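Local coordinates for protein time interval measuring enzyme TIME (Bombyx mori, PDB 2E47) that measures time intervals as a clock protein and, as a copper- and zinc-binding member of the Cu-Zn superoxide dismutase family, probably converts superoxide to hydrogen peroxide and oxygen, at the zinc ion site, the copper (II) ion site and the interface of chains A and B. Numbering follows the deposited sequence. Chains: chain A/B, Time interval measuring enzyme TIME.

Contact 1: the zinc ion site. Residues chain A 67, 75-76, 84, 87, 128, 140-141. With ZN (zinc ion), chain C.
The zinc ion is held near-tetrahedrally by three histidines and an aspartate. A:His67, A:His75 and A:His84 each bind it through ND1, the ring nitrogen next to CG. A:His67 ND1 lies 2.0 Å from ZN. A:Asp87 supplies one carboxylate oxygen: A:Asp87 OD1 is 2.1 Å from ZN. A:Asp87 OD2 stays 3.2 Å from ZN, so the carboxylate binds through one oxygen. The shell is uneven: at ZN, A:His75 ND1 and A:Asp87 OD1 subtend 92°, while A:His75 ND1 and A:His84 ND1 subtend 122°.

A:His75 differs from the other ligands in its first torsion. Its CG is anti to the backbone N (chi1 -179°), whereas A:His67, A:His84 and A:Asp87 carry CG anti to the carbonyl carbon. The A:Thr141 carbonyl carbon sits over the centre of one face of the A:His75 ring.

The second shell fixes the ligands. A:His75 NE2 donates to A:Asp128 OD2 at 2.5 Å, nearly in the ring plane and onto the syn lone pair. The carboxylate, if charged, would probably make this imidazole a stronger zinc donor. A:Asp87 OD2 accepts two backbone N-H groups, both from above the carboxylate plane. A:Gly76 N is 2.8 Å from A:Asp87 OD2. A:His84 N is 2.9 Å from A:Asp87 OD2. These bonds hold the carboxylate turned with OD1 to the metal.

In this enzyme family zinc is structural: it ties the loop ligands to strand 87-93 and orders the active-site surroundings.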
# COMPACT_ATOMS: atom_id res chain seq x y z
N HIS A 67 4.26 -5.74 -15.09
CA HIS A 67 2.84 -5.88 -14.95
C HIS A 67 2.57 -7.14 -14.13
O HIS A 67 3.23 -8.18 -14.35
CB HIS A 67 2.14 -5.89 -16.34
CG HIS A 67 2.21 -4.57 -17.07
ND1 HIS A 67 1.78 -4.42 -18.37
CD2 HIS A 67 2.68 -3.35 -16.65
CE1 HIS A 67 1.98 -3.13 -18.70
NE2 HIS A 67 2.46 -2.44 -17.66
N HIS A 75 1.18 -9.36 -22.78
CA HIS A 75 0.45 -8.14 -22.55
C HIS A 75 -0.68 -8.11 -23.51
O HIS A 75 -0.50 -8.38 -24.67
CB HIS A 75 1.36 -6.89 -22.77
CG HIS A 75 0.65 -5.62 -22.51
ND1 HIS A 75 0.35 -5.18 -21.23
CD2 HIS A 75 0.15 -4.68 -23.36
CE1 HIS A 75 -0.32 -4.04 -21.30
NE2 HIS A 75 -0.46 -3.72 -22.58
N GLY A 76 -1.86 -7.70 -23.07
CA GLY A 76 -2.96 -7.59 -24.00
C GLY A 76 -3.93 -6.49 -23.66
O GLY A 76 -3.69 -5.67 -22.78
N HIS A 84 -2.08 -9.84 -19.28
CA HIS A 84 -1.66 -9.92 -17.86
C HIS A 84 -2.87 -9.67 -16.97
O HIS A 84 -3.74 -8.99 -17.38
CB HIS A 84 -0.60 -8.87 -17.58
CG HIS A 84 0.62 -8.99 -18.46
ND1 HIS A 84 1.28 -7.90 -18.99
CD2 HIS A 84 1.31 -10.09 -18.88
CE1 HIS A 84 2.33 -8.31 -19.67
NE2 HIS A 84 2.36 -9.64 -19.64
N ASP A 87 -3.45 -5.81 -16.62
CA ASP A 87 -3.66 -4.98 -17.80
C ASP A 87 -5.04 -4.39 -17.66
O ASP A 87 -5.99 -4.99 -18.15
CB ASP A 87 -3.63 -5.85 -19.07
CG ASP A 87 -2.20 -6.33 -19.41
OD1 ASP A 87 -1.26 -5.85 -18.80
OD2 ASP A 87 -2.02 -7.17 -20.30
N ASP A 128 -1.48 2.76 -23.72
CA ASP A 128 -1.18 1.33 -23.87
C ASP A 128 -1.64 0.91 -25.29
O ASP A 128 -2.80 1.16 -25.63
CB ASP A 128 -2.05 0.62 -22.83
CG ASP A 128 -1.76 -0.89 -22.69
OD1 ASP A 128 -2.05 -1.39 -21.57
OD2 ASP A 128 -1.28 -1.55 -23.65
N LYS A 140 4.99 -6.93 -23.98
CA LYS A 140 5.34 -6.90 -22.58
C LYS A 140 4.70 -5.74 -21.78
O LYS A 140 4.29 -5.92 -20.63
CB LYS A 140 6.86 -6.78 -22.42
CG LYS A 140 7.68 -7.66 -23.31
CD LYS A 140 8.99 -8.05 -22.59
CE LYS A 140 8.79 -9.19 -21.54
NZ LYS A 140 8.79 -10.57 -22.15
N THR A 141 4.74 -4.54 -22.34
CA THR A 141 4.35 -3.37 -21.61
C THR A 141 3.28 -2.59 -22.34
O THR A 141 2.79 -1.61 -21.83
CB THR A 141 5.55 -2.41 -21.39
OG1 THR A 141 6.01 -1.95 -22.66
CG2 THR A 141 6.73 -3.09 -20.62
ZN ZN C . 0.75 -5.91 -19.33

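Contact 2: the copper (II) ion site. Residues chain A 50, 52, 65, 67, 122, 124, 128, 145-146. With CU (copper (II) ion), chain D.
A:His50 and A:His52 are extended residues of strand 45-52, A:His124 is extended at the end of strand 120-124, and A:His67 comes from a loop. All four carry CG anti to the carbonyl carbon, but they offer different nitrogens. A:His50 ND1 binds copper at 2.0 Å from CU. The other three use NE2, at the far end of the ring. A:His67, the bridging histidine of the family, uses NE2 here, and A:His67 NE2 is 2.0 Å from CU. A:His52 NE2 and A:His124 NE2 are each 2.1 Å from CU. The geometry is irregular. At CU, A:His67 NE2 and A:His124 NE2 lie roughly opposite at 149°, and A:His50 ND1 closes to 79° with A:His67 NE2. The copper ion is poorly ordered, so finer distortions carry little weight.

A:Val122 CG2 lies over the rim of one face of the A:His52 ring. A:Val122 CG1 also touches one face of A:His124. Hydrogen bonds set the ring rotations. A:His52 ND1 donates to A:Gly65 O at 3.0 Å, from above the carbonyl plane. A:His50 NE2 donates to A:Asp128 OD1 at 3.0 Å, but the bond is bent, 138° at the hydrogen. The weak contacts of A:His124 ND1 with the A:Gly145 and A:Gly146 carbonyls add little.

This is the catalytic metal of the family. It sits against the strands of the Greek-key beta-barrel, with A:His67 reaching in from a loop.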
# COMPACT_ATOMS: atom_id res chain seq x y z
N HIS A 50 -2.01 0.30 -15.12
CA HIS A 50 -1.86 -1.15 -14.86
C HIS A 50 -1.62 -1.45 -13.39
O HIS A 50 -1.13 -0.58 -12.71
CB HIS A 50 -0.66 -1.70 -15.61
CG HIS A 50 -0.50 -1.14 -16.99
ND1 HIS A 50 0.69 -0.56 -17.41
CD2 HIS A 50 -1.36 -1.08 -18.05
CE1 HIS A 50 0.54 -0.16 -18.67
NE2 HIS A 50 -0.69 -0.47 -19.08
N HIS A 52 0.95 -3.25 -11.20
CA HIS A 52 2.29 -3.79 -11.34
C HIS A 52 2.52 -4.78 -10.16
O HIS A 52 1.78 -4.82 -9.17
CB HIS A 52 3.32 -2.65 -11.44
CG HIS A 52 3.36 -1.96 -12.78
ND1 HIS A 52 4.54 -1.61 -13.39
CD2 HIS A 52 2.38 -1.52 -13.60
CE1 HIS A 52 4.28 -0.98 -14.52
NE2 HIS A 52 2.97 -0.93 -14.68
N GLY A 65 8.10 -2.91 -10.29
CA GLY A 65 8.32 -4.08 -11.13
C GLY A 65 7.51 -4.00 -12.43
O GLY A 65 7.19 -2.89 -12.90
N HIS A 67 4.26 -5.74 -15.09
CA HIS A 67 2.84 -5.88 -14.95
C HIS A 67 2.57 -7.14 -14.13
O HIS A 67 3.23 -8.18 -14.35
CB HIS A 67 2.14 -5.89 -16.34
CG HIS A 67 2.21 -4.57 -17.07
ND1 HIS A 67 1.78 -4.42 -18.37
CD2 HIS A 67 2.68 -3.35 -16.65
CE1 HIS A 67 1.98 -3.13 -18.70
NE2 HIS A 67 2.46 -2.44 -17.66
N VAL A 122 -0.12 1.81 -11.48
CA VAL A 122 0.85 2.69 -12.12
C VAL A 122 0.20 3.36 -13.32
O VAL A 122 -0.39 2.68 -14.20
CB VAL A 122 2.10 2.00 -12.64
CG1 VAL A 122 3.04 3.06 -13.30
CG2 VAL A 122 2.81 1.30 -11.48
N HIS A 124 0.83 5.69 -16.62
CA HIS A 124 1.95 5.84 -17.52
C HIS A 124 1.85 7.08 -18.35
O HIS A 124 0.77 7.69 -18.46
CB HIS A 124 1.94 4.61 -18.47
CG HIS A 124 2.30 3.35 -17.77
ND1 HIS A 124 3.60 3.00 -17.52
CD2 HIS A 124 1.53 2.37 -17.25
CE1 HIS A 124 3.62 1.83 -16.90
NE2 HIS A 124 2.37 1.41 -16.74
N ASP A 128 -1.48 2.76 -23.72
CA ASP A 128 -1.18 1.33 -23.87
C ASP A 128 -1.64 0.91 -25.29
O ASP A 128 -2.80 1.16 -25.63
CB ASP A 128 -2.05 0.62 -22.83
CG ASP A 128 -1.76 -0.89 -22.69
OD1 ASP A 128 -2.05 -1.39 -21.57
OD2 ASP A 128 -1.28 -1.55 -23.65
N GLY A 145 5.33 3.53 -21.96
CA GLY A 145 6.39 4.49 -21.66
C GLY A 145 6.66 4.58 -20.17
O GLY A 145 6.37 3.66 -19.44
N GLY A 146 7.20 5.73 -19.74
CA GLY A 146 7.60 5.96 -18.36
C GLY A 146 6.38 6.06 -17.45
O GLY A 146 5.22 6.06 -17.90
CU CU D . 2.59 -0.65 -16.69

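Contact 3: the interface of chains A and B. Residues chain A 54-56, 117-119, 152-153; chain B 11, 117-118, 152-155.
This patch belongs to the two-fold interface of two Cu-Zn superoxide dismutase chains, and it resembles the dimer contact usual in that family. B:Ile155, near the C-terminus, is the main plug. Its backbone is gripped at both ends. B:Ile155 N donates to A:Gly118 O at 2.8 Å, and A:Gly55 N donates to B:Ile155 O at 2.9 Å. Both bonds lie in the carbonyl plane on a lone pair.

From there the side chain runs along chain A. B:Ile155 CB lies 3.6 Å from A:Gly118 O. CG1, anti to the carbonyl carbon (chi1 -66°), passes the same carbonyl. The branch B:Ile155 CG2 turns to A:Lys54 NZ, 4.0 Å away. The tip, B:Ile155 CD1, sits over the centre of the guanidinium face, 3.7 Å from A:Arg119 CZ, and also touches A:Ile117 O. The A:Arg119 chain is extended from CG to NE and crosses the isoleucine obliquely. An alanine in place of A:Arg119 would remove the guanidinium and would probably leave the B:Ile155 CD1 tip without its flat cover and loosen the seat of B:Ile155.

Near the two-fold axis A:Val152 and B:Val152 slide past each other in opposite directions, with A:Val152 CG1 and B:Val152 CG1 3.6 Å apart. A:Ile117 CG2 packs on B:Gly118 CA at 3.6 Å, and B:Ile117 CG2 on A:Gly118 CA in return.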
# COMPACT_ATOMS: atom_id res chain seq x y z
N LYS A 54 4.85 -5.47 -7.75
CA LYS A 54 5.31 -5.23 -6.40
C LYS A 54 4.74 -3.88 -5.89
O LYS A 54 4.62 -2.90 -6.65
CB LYS A 54 6.82 -5.10 -6.42
CG LYS A 54 7.62 -6.37 -6.81
CD LYS A 54 6.97 -7.57 -6.24
CE LYS A 54 7.81 -8.85 -6.47
NZ LYS A 54 7.32 -9.98 -5.58
N GLY A 55 4.46 -3.80 -4.60
CA GLY A 55 3.95 -2.54 -3.97
C GLY A 55 5.09 -1.88 -3.25
O GLY A 55 4.97 -1.43 -2.12
N ASP A 56 6.20 -1.83 -3.96
CA ASP A 56 7.50 -1.38 -3.45
C ASP A 56 7.85 -0.04 -4.11
O ASP A 56 8.20 0.03 -5.30
CB ASP A 56 8.56 -2.41 -3.80
CG ASP A 56 9.95 -1.96 -3.38
OD1 ASP A 56 10.11 -0.88 -2.75
OD2 ASP A 56 10.91 -2.68 -3.67
N ILE A 117 -4.16 -6.79 -3.62
CA ILE A 117 -3.86 -6.00 -2.43
C ILE A 117 -2.38 -6.08 -2.09
O ILE A 117 -1.78 -7.17 -2.09
CB ILE A 117 -4.78 -6.34 -1.20
CG1 ILE A 117 -6.18 -5.82 -1.47
CG2 ILE A 117 -4.19 -5.74 0.10
CD1 ILE A 117 -7.20 -6.49 -0.62
N GLY A 118 -1.77 -4.90 -1.85
CA GLY A 118 -0.34 -4.82 -1.61
C GLY A 118 0.43 -4.68 -2.90
O GLY A 118 1.67 -4.57 -2.85
N ARG A 119 -0.26 -4.73 -4.05
CA ARG A 119 0.41 -4.49 -5.33
C ARG A 119 0.31 -2.99 -5.66
O ARG A 119 -0.06 -2.23 -4.80
CB ARG A 119 -0.13 -5.46 -6.44
CG ARG A 119 0.10 -6.90 -5.94
CD ARG A 119 -0.19 -7.96 -6.92
NE ARG A 119 -0.11 -9.31 -6.32
CZ ARG A 119 1.03 -10.01 -6.11
NH1 ARG A 119 0.95 -11.21 -5.58
NH2 ARG A 119 2.22 -9.53 -6.43
N VAL A 152 0.49 2.27 -3.84
CA VAL A 152 0.20 0.94 -3.31
C VAL A 152 -1.31 0.73 -3.09
O VAL A 152 -2.03 1.61 -2.61
CB VAL A 152 0.94 0.65 -1.97
CG1 VAL A 152 0.75 -0.79 -1.61
CG2 VAL A 152 2.42 0.95 -2.10
N ILE A 153 -1.80 -0.43 -3.47
CA ILE A 153 -3.23 -0.75 -3.22
C ILE A 153 -3.44 -1.23 -1.79
O ILE A 153 -2.95 -2.31 -1.44
CB ILE A 153 -3.68 -1.84 -4.18
CG1 ILE A 153 -3.43 -1.38 -5.61
CG2 ILE A 153 -5.16 -2.20 -3.96
CD1 ILE A 153 -3.57 -2.49 -6.74
N ILE B 11 7.20 -4.42 2.19
CA ILE B 11 7.86 -3.17 2.44
C ILE B 11 6.84 -2.00 2.62
O ILE B 11 5.82 -2.00 1.96
CB ILE B 11 8.88 -2.84 1.30
CG1 ILE B 11 9.67 -1.59 1.62
CG2 ILE B 11 8.16 -2.71 -0.04
CD1 ILE B 11 11.04 -1.44 0.83
N ILE B 117 -0.34 -7.01 5.05
CA ILE B 117 -0.17 -6.53 3.71
C ILE B 117 -1.40 -5.69 3.36
O ILE B 117 -2.50 -6.10 3.62
CB ILE B 117 0.14 -7.72 2.73
CG1 ILE B 117 1.61 -8.16 2.94
CG2 ILE B 117 0.04 -7.25 1.24
CD1 ILE B 117 1.90 -9.56 2.55
N GLY B 118 -1.22 -4.50 2.82
CA GLY B 118 -2.40 -3.71 2.54
C GLY B 118 -2.74 -2.75 3.62
O GLY B 118 -3.58 -1.86 3.43
N VAL B 152 1.73 2.55 3.05
CA VAL B 152 0.93 1.32 2.91
C VAL B 152 1.96 0.17 2.85
O VAL B 152 3.06 0.34 2.32
CB VAL B 152 0.10 1.38 1.59
CG1 VAL B 152 -0.85 0.18 1.46
CG2 VAL B 152 -0.80 2.64 1.58
N ILE B 153 1.61 -0.95 3.43
CA ILE B 153 2.52 -2.08 3.45
C ILE B 153 2.28 -2.87 2.17
O ILE B 153 1.18 -3.40 1.95
CB ILE B 153 2.36 -2.93 4.67
CG1 ILE B 153 2.80 -2.15 5.89
CG2 ILE B 153 3.23 -4.21 4.56
CD1 ILE B 153 2.28 -2.79 7.14
N GLY B 154 3.27 -2.85 1.28
CA GLY B 154 3.11 -3.50 -0.02
C GLY B 154 4.03 -4.71 -0.19
O GLY B 154 5.07 -4.82 0.44
N ILE B 155 3.65 -5.57 -1.10
CA ILE B 155 4.41 -6.76 -1.42
C ILE B 155 5.78 -6.42 -1.99
O ILE B 155 5.94 -5.55 -2.87
CB ILE B 155 3.62 -7.62 -2.40
CG1 ILE B 155 2.36 -8.12 -1.71
CG2 ILE B 155 4.52 -8.73 -2.99
CD1 ILE B 155 1.46 -8.94 -2.59

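Contact 1 and contact 2 are neighbours, with C-alpha centres about 8 Å apart. They share A:His67, whose imidazole bridges zinc and copper, and A:Asp128, whose two carboxylate oxygens hold a histidine of each site. The two metals probably act as one linked centre, and a shift at one would probably be felt at the other. Contact 3 is separate, with C-alpha centres about 20 Å from contact 1 and 16 Å from contact 2. Strand 45-52 carries copper ligands and runs towards A:Lys54, while A:Arg119 directly precedes strand 120-124. Each chain keeps its own metal pair, away from the two-fold interface.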